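PDB 2EPG: hypothetical protein TTHA1785 from Thermus thermophilus, which probably joins RNA ends as a GTP- and manganese-dependent RNA ligase of the RtcB family, using 3'-phosphate or 2',3'-cyclic phosphate and 5'-hydroxyl termini. Local coordinates for residues G79-P83 against S99-F105; G248-G253 against A300-A304. The contacts are given in a common frame with arbitrary orientation. Residues are numbered along the deposited sequence.

Contact 1: G79-P83 against S99-F105; sequences GYGFP and SPGGVGF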
loop_
_atom_site.group_PDB
_atom_site.type_symbol
_atom_site.label_atom_id
_atom_site.label_comp_id
_atom_site.label_asym_id
_atom_site.label_seq_id
_atom_site.Cartn_x
_atom_site.Cartn_y
_atom_site.Cartn_z
ATOM N N GLY A 79 -9.716 -1.848 13.360
ATOM C CA GLY A 79 -9.237 -0.591 12.811
ATOM C C GLY A 79 -10.154 0.569 13.163
ATOM O O GLY A 79 -11.070 0.424 13.967
ATOM N N TYR A 80 -9.903 1.724 12.565
ATOM C CA TYR A 80 -10.715 2.910 12.805
ATOM C C TYR A 80 -11.936 2.891 11.876
ATOM O O TYR A 80 -11.837 3.227 10.694
ATOM C CB TYR A 80 -9.880 4.165 12.539
ATOM C CG TYR A 80 -10.559 5.455 12.940
ATOM C CD1 TYR A 80 -10.616 5.848 14.279
ATOM C CD2 TYR A 80 -11.168 6.272 11.983
ATOM C CE1 TYR A 80 -11.263 7.027 14.657
ATOM C CE2 TYR A 80 -11.820 7.451 12.348
ATOM C CZ TYR A 80 -11.863 7.823 13.688
ATOM O OH TYR A 80 -12.501 8.988 14.059
ATOM N N GLY A 81 -13.087 2.501 12.410
ATOM C CA GLY A 81 -14.294 2.444 11.596
ATOM C C GLY A 81 -14.263 1.220 10.696
ATOM O O GLY A 81 -14.916 0.216 10.983
ATOM N N PHE A 82 -13.515 1.312 9.596
ATOM C CA PHE A 82 -13.370 0.189 8.668
ATOM C C PHE A 82 -12.301 -0.721 9.250
ATOM O O PHE A 82 -11.400 -0.251 9.960
ATOM C CB PHE A 82 -12.870 0.659 7.294
ATOM C CG PHE A 82 -13.914 1.337 6.444
ATOM C CD1 PHE A 82 -14.628 2.427 6.920
ATOM C CD2 PHE A 82 -14.168 0.887 5.149
ATOM C CE1 PHE A 82 -15.578 3.058 6.118
ATOM C CE2 PHE A 82 -15.119 1.514 4.340
ATOM C CZ PHE A 82 -15.820 2.594 4.822
ATOM N N PRO A 83 -12.378 -2.037 8.979
ATOM C CA PRO A 83 -11.332 -2.911 9.525
ATOM C C PRO A 83 -10.064 -2.789 8.685
ATOM O O PRO A 83 -10.114 -2.386 7.522
ATOM C CB PRO A 83 -11.946 -4.304 9.410
ATOM C CG PRO A 83 -12.791 -4.180 8.162
ATOM C CD PRO A 83 -13.467 -2.837 8.389
ATOM N N SER A 99 -15.196 7.584 2.818
ATOM C CA SER A 99 -14.871 7.663 4.239
ATOM C C SER A 99 -13.386 7.654 4.563
ATOM O O SER A 99 -12.686 6.696 4.245
ATOM C CB SER A 99 -15.522 6.516 4.989
ATOM O OG SER A 99 -15.046 6.507 6.315
ATOM N N PRO A 100 -12.886 8.720 5.215
ATOM C CA PRO A 100 -11.463 8.790 5.568
ATOM C C PRO A 100 -11.037 7.558 6.363
ATOM O O PRO A 100 -9.913 7.074 6.233
ATOM C CB PRO A 100 -11.375 10.068 6.402
ATOM C CG PRO A 100 -12.462 10.923 5.831
ATOM C CD PRO A 100 -13.596 9.941 5.638
ATOM N N GLY A 101 -11.945 7.051 7.189
ATOM C CA GLY A 101 -11.634 5.877 7.983
ATOM C C GLY A 101 -11.478 4.648 7.108
ATOM O O GLY A 101 -10.905 3.642 7.536
ATOM N N GLY A 102 -11.995 4.730 5.884
ATOM C CA GLY A 102 -11.910 3.616 4.955
ATOM C C GLY A 102 -10.586 3.587 4.223
ATOM O O GLY A 102 -10.278 2.639 3.511
ATOM N N VAL A 103 -9.806 4.645 4.386
ATOM C CA VAL A 103 -8.506 4.744 3.742
ATOM C C VAL A 103 -7.426 4.569 4.816
ATOM O O VAL A 103 -6.412 3.923 4.590
ATOM C CB VAL A 103 -8.329 6.129 3.063
ATOM C CG1 VAL A 103 -6.896 6.290 2.556
ATOM C CG2 VAL A 103 -9.311 6.282 1.903
ATOM N N GLY A 104 -7.661 5.136 5.991
ATOM C CA GLY A 104 -6.685 5.037 7.057
ATOM C C GLY A 104 -5.942 6.356 7.165
ATOM O O GLY A 104 -5.885 7.140 6.208
ATOM N N PHE A 105 -5.350 6.609 8.322
ATOM C CA PHE A 105 -4.652 7.864 8.501
ATOM C C PHE A 105 -3.427 8.059 7.633
ATOM O O PHE A 105 -3.248 9.136 7.071
ATOM C CB PHE A 105 -4.362 8.101 9.988
ATOM C CG PHE A 105 -5.551 8.688 10.723
ATOM C CD1 PHE A 105 -6.667 7.901 11.011
ATOM C CD2 PHE A 105 -5.620 10.061 10.979
ATOM C CE1 PHE A 105 -7.841 8.478 11.533
ATOM C CE2 PHE A 105 -6.786 10.646 11.497
ATOM C CZ PHE A 105 -7.896 9.857 11.770
#

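Contact 2: G248-G253 against A300-A304; sequences GSRGLG and AANFA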
loop_
_atom_site.group_PDB
_atom_site.type_symbol
_atom_site.label_atom_id
_atom_site.label_comp_id
_atom_site.label_asym_id
_atom_site.label_seq_id
_atom_site.Cartn_x
_atom_site.Cartn_y
_atom_site.Cartn_z
ATOM N N GLY A 248 4.951 6.309 3.773
ATOM C CA GLY A 248 3.802 6.972 3.182
ATOM C C GLY A 248 3.827 8.480 3.027
ATOM O O GLY A 248 4.844 9.058 2.635
ATOM N N SER A 249 2.688 9.115 3.310
ATOM C CA SER A 249 2.565 10.567 3.175
ATOM C C SER A 249 3.038 11.311 4.425
ATOM O O SER A 249 2.908 12.534 4.525
ATOM C CB SER A 249 1.121 10.957 2.821
ATOM O OG SER A 249 0.179 10.368 3.705
ATOM N N ARG A 250 3.600 10.562 5.365
ATOM C CA ARG A 250 4.133 11.135 6.588
ATOM C C ARG A 250 3.106 11.969 7.375
ATOM O O ARG A 250 1.969 11.542 7.565
ATOM C CB ARG A 250 5.364 11.953 6.220
ATOM C CG ARG A 250 6.369 11.138 5.417
ATOM C CD ARG A 250 7.206 10.176 6.282
ATOM N NE ARG A 250 8.324 10.868 6.929
ATOM C CZ ARG A 250 8.316 11.312 8.185
ATOM N NH1 ARG A 250 9.379 11.946 8.670
ATOM N NH2 ARG A 250 7.263 11.091 8.969
ATOM N N GLY A 251 3.489 13.147 7.846
ATOM C CA GLY A 251 2.527 13.928 8.611
ATOM C C GLY A 251 1.398 14.559 7.810
ATOM O O GLY A 251 0.315 14.829 8.338
ATOM N N LEU A 252 1.656 14.794 6.527
ATOM C CA LEU A 252 0.688 15.416 5.646
ATOM C C LEU A 252 -0.585 14.574 5.478
ATOM O O LEU A 252 -1.708 15.082 5.631
ATOM C CB LEU A 252 1.372 15.683 4.309
ATOM C CG LEU A 252 0.806 16.676 3.307
ATOM C CD1 LEU A 252 1.938 17.166 2.421
ATOM C CD2 LEU A 252 -0.285 16.021 2.499
ATOM N N GLY A 253 -0.416 13.286 5.192
ATOM C CA GLY A 253 -1.572 12.428 5.009
ATOM C C GLY A 253 -2.356 12.215 6.286
ATOM O O GLY A 253 -3.587 12.176 6.286
ATOM N N ALA A 300 -2.273 14.030 -0.963
ATOM C CA ALA A 300 -1.471 13.336 0.022
ATOM C C ALA A 300 -0.848 12.088 -0.632
ATOM O O ALA A 300 0.327 11.786 -0.427
ATOM C CB ALA A 300 -2.343 12.937 1.203
ATOM N N ALA A 301 -1.637 11.367 -1.425
ATOM C CA ALA A 301 -1.118 10.171 -2.080
ATOM C C ALA A 301 0.049 10.519 -3.013
ATOM O O ALA A 301 1.047 9.812 -3.049
ATOM C CB ALA A 301 -2.242 9.465 -2.860
ATOM N N ASN A 302 -0.082 11.604 -3.766
ATOM C CA ASN A 302 0.968 12.015 -4.692
ATOM C C ASN A 302 2.230 12.375 -3.934
ATOM O O ASN A 302 3.342 12.172 -4.426
ATOM C CB ASN A 302 0.498 13.210 -5.545
ATOM C CG ASN A 302 -0.602 12.826 -6.518
ATOM O OD1 ASN A 302 -1.297 13.688 -7.092
ATOM N ND2 ASN A 302 -0.760 11.525 -6.726
ATOM N N PHE A 303 2.052 12.907 -2.730
ATOM C CA PHE A 303 3.178 13.272 -1.897
ATOM C C PHE A 303 3.879 11.989 -1.469
ATOM O O PHE A 303 5.113 11.890 -1.502
ATOM C CB PHE A 303 2.704 14.050 -0.662
ATOM C CG PHE A 303 3.823 14.444 0.266
ATOM C CD1 PHE A 303 4.764 15.388 -0.121
ATOM C CD2 PHE A 303 3.944 13.857 1.517
ATOM C CE1 PHE A 303 5.809 15.745 0.730
ATOM C CE2 PHE A 303 4.985 14.204 2.371
ATOM C CZ PHE A 303 5.918 15.151 1.974
ATOM N N ALA A 304 3.090 10.995 -1.077
ATOM C CA ALA A 304 3.669 9.714 -0.659
ATOM C C ALA A 304 4.396 9.073 -1.845
ATOM O O ALA A 304 5.475 8.507 -1.689
ATOM C CB ALA A 304 2.566 8.766 -0.118
#

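Contact 1: G79-P83 against S99-F105
Two loops of the RtcB fold meet here in a buried contact: residues 79-83, between strands 76-77 and 86-90, and residues 99-105, a glycine-rich turn between strands 97-98 and 110-119. Of the 270 Å² buried between the loops, about two thirds belongs to Phe82, Tyr80 and Gly101. The Phe82 ring packs its face on Gly102: Gly102 CA sits 3.5 Å from the ring centroid and 15° off the normal, a CH-pi contact, with Phe82 CG 3.4 Å from Gly102 CA. A CB on Gly102 would come tightly against this ring, so the bare backbone allows the close approach. Gly101 is just as confined, because a CB there would press on the carbonyl of Tyr80. The turn is held by its own bonds, Gly102 N to Ser99 O (2.7 Å) and Gly104 N to Pro100 O (3.0 Å). Ser99 OG bonds to Ala281 O and also reaches Phe82 CE1 at 3.5 Å. The carbonyls of Tyr80 and Phe82 both accept hydrogen bonds from Lys357 NZ, which gives Tyr80 O a donor although it faces a second acceptor, Gly101 O, at 3.3 Å. Further along, Phe105 turns the edge of its ring to the face of Tyr80 in a T-shaped pair, with centroids 5.6 Å apart and planes at 84°. Phe105 also meets the ring of His254, and its side chain lies about 5 Å from that of Asp106, a predicted manganese ligand, placing this end near the probable metal site. The T-shaped pair is closest at Tyr80 CD2 and Phe105 CE1, 4.0 Å apart.

Contact 2: G248-G253 against A300-A304
Phe303 reaches from helix 288-321 toward the start of helix 250-265, where its ring faces Leu252: Leu252 CD1 stands 4.0 Å from the ring centroid and 13° off the normal, a CH-pi contact over the face. The other methyl of Leu252 turns to Ala300, with Leu252 CD2 3.9 Å from Ala300 CB, so one leucine spans two residues on successive turns of the long helix. Leu160 of helix 153-162 touches both Leu252 and Phe303. At the rim of the aromatic ring, Ser249 O lies 3.4 Å from Phe303 CE2, near the ring plane. The pairing is a close approach of a helix start to the side of a second helix within the RtcB fold, permitted by small residues: the CA atoms of Ser249 and Ala304 are 4.1 Å apart, and those of Gly253 and Ala300 5.1 Å. Ala304 CB rests 3.4 Å from Gly248 C and equally 3.4 Å from Ser249 N, while Ala304 CA makes a CA-H...O contact with Gly248 O at 3.6 Å. Gly253 CA meets Ala300 CB at 3.9 Å; a CB on Gly253 would collide with Ser249 OG. That hydroxyl bonds to Ile107 O, and Ser249 N bonds to OD2 of Asp106, a predicted ligand of the first manganese ion. The contact therefore backs directly onto the probable metal site, with Gly248 close to His215, another predicted ligand of that ion. The start of the Arg250 side chain touches the ring edge, Arg250 CB 4.5 Å from Phe303 CE2, before its end leads away and NE bonds to Thr209 OG1.

Contact 1 closes before contact 2 opens along the chain, and their centres lie 16 Å apart, with nearest atoms about 3 Å from each other but without touching. Helices 250-265 and 288-321 connect them: besides supplying both sides of contact 2, they border contact 1, where Val261 touches Tyr80 and Pro100, Cys257 touches Phe105, and Tyr293 and Met297 meet Val103. The two contacts also converge on Asp106, the predicted manganese ligand that follows Phe105 in sequence and lies close to Ser249. The Phe105 end of contact 1 and the Gly248-Ser249 end of contact 2 thus both approach the probable metal site.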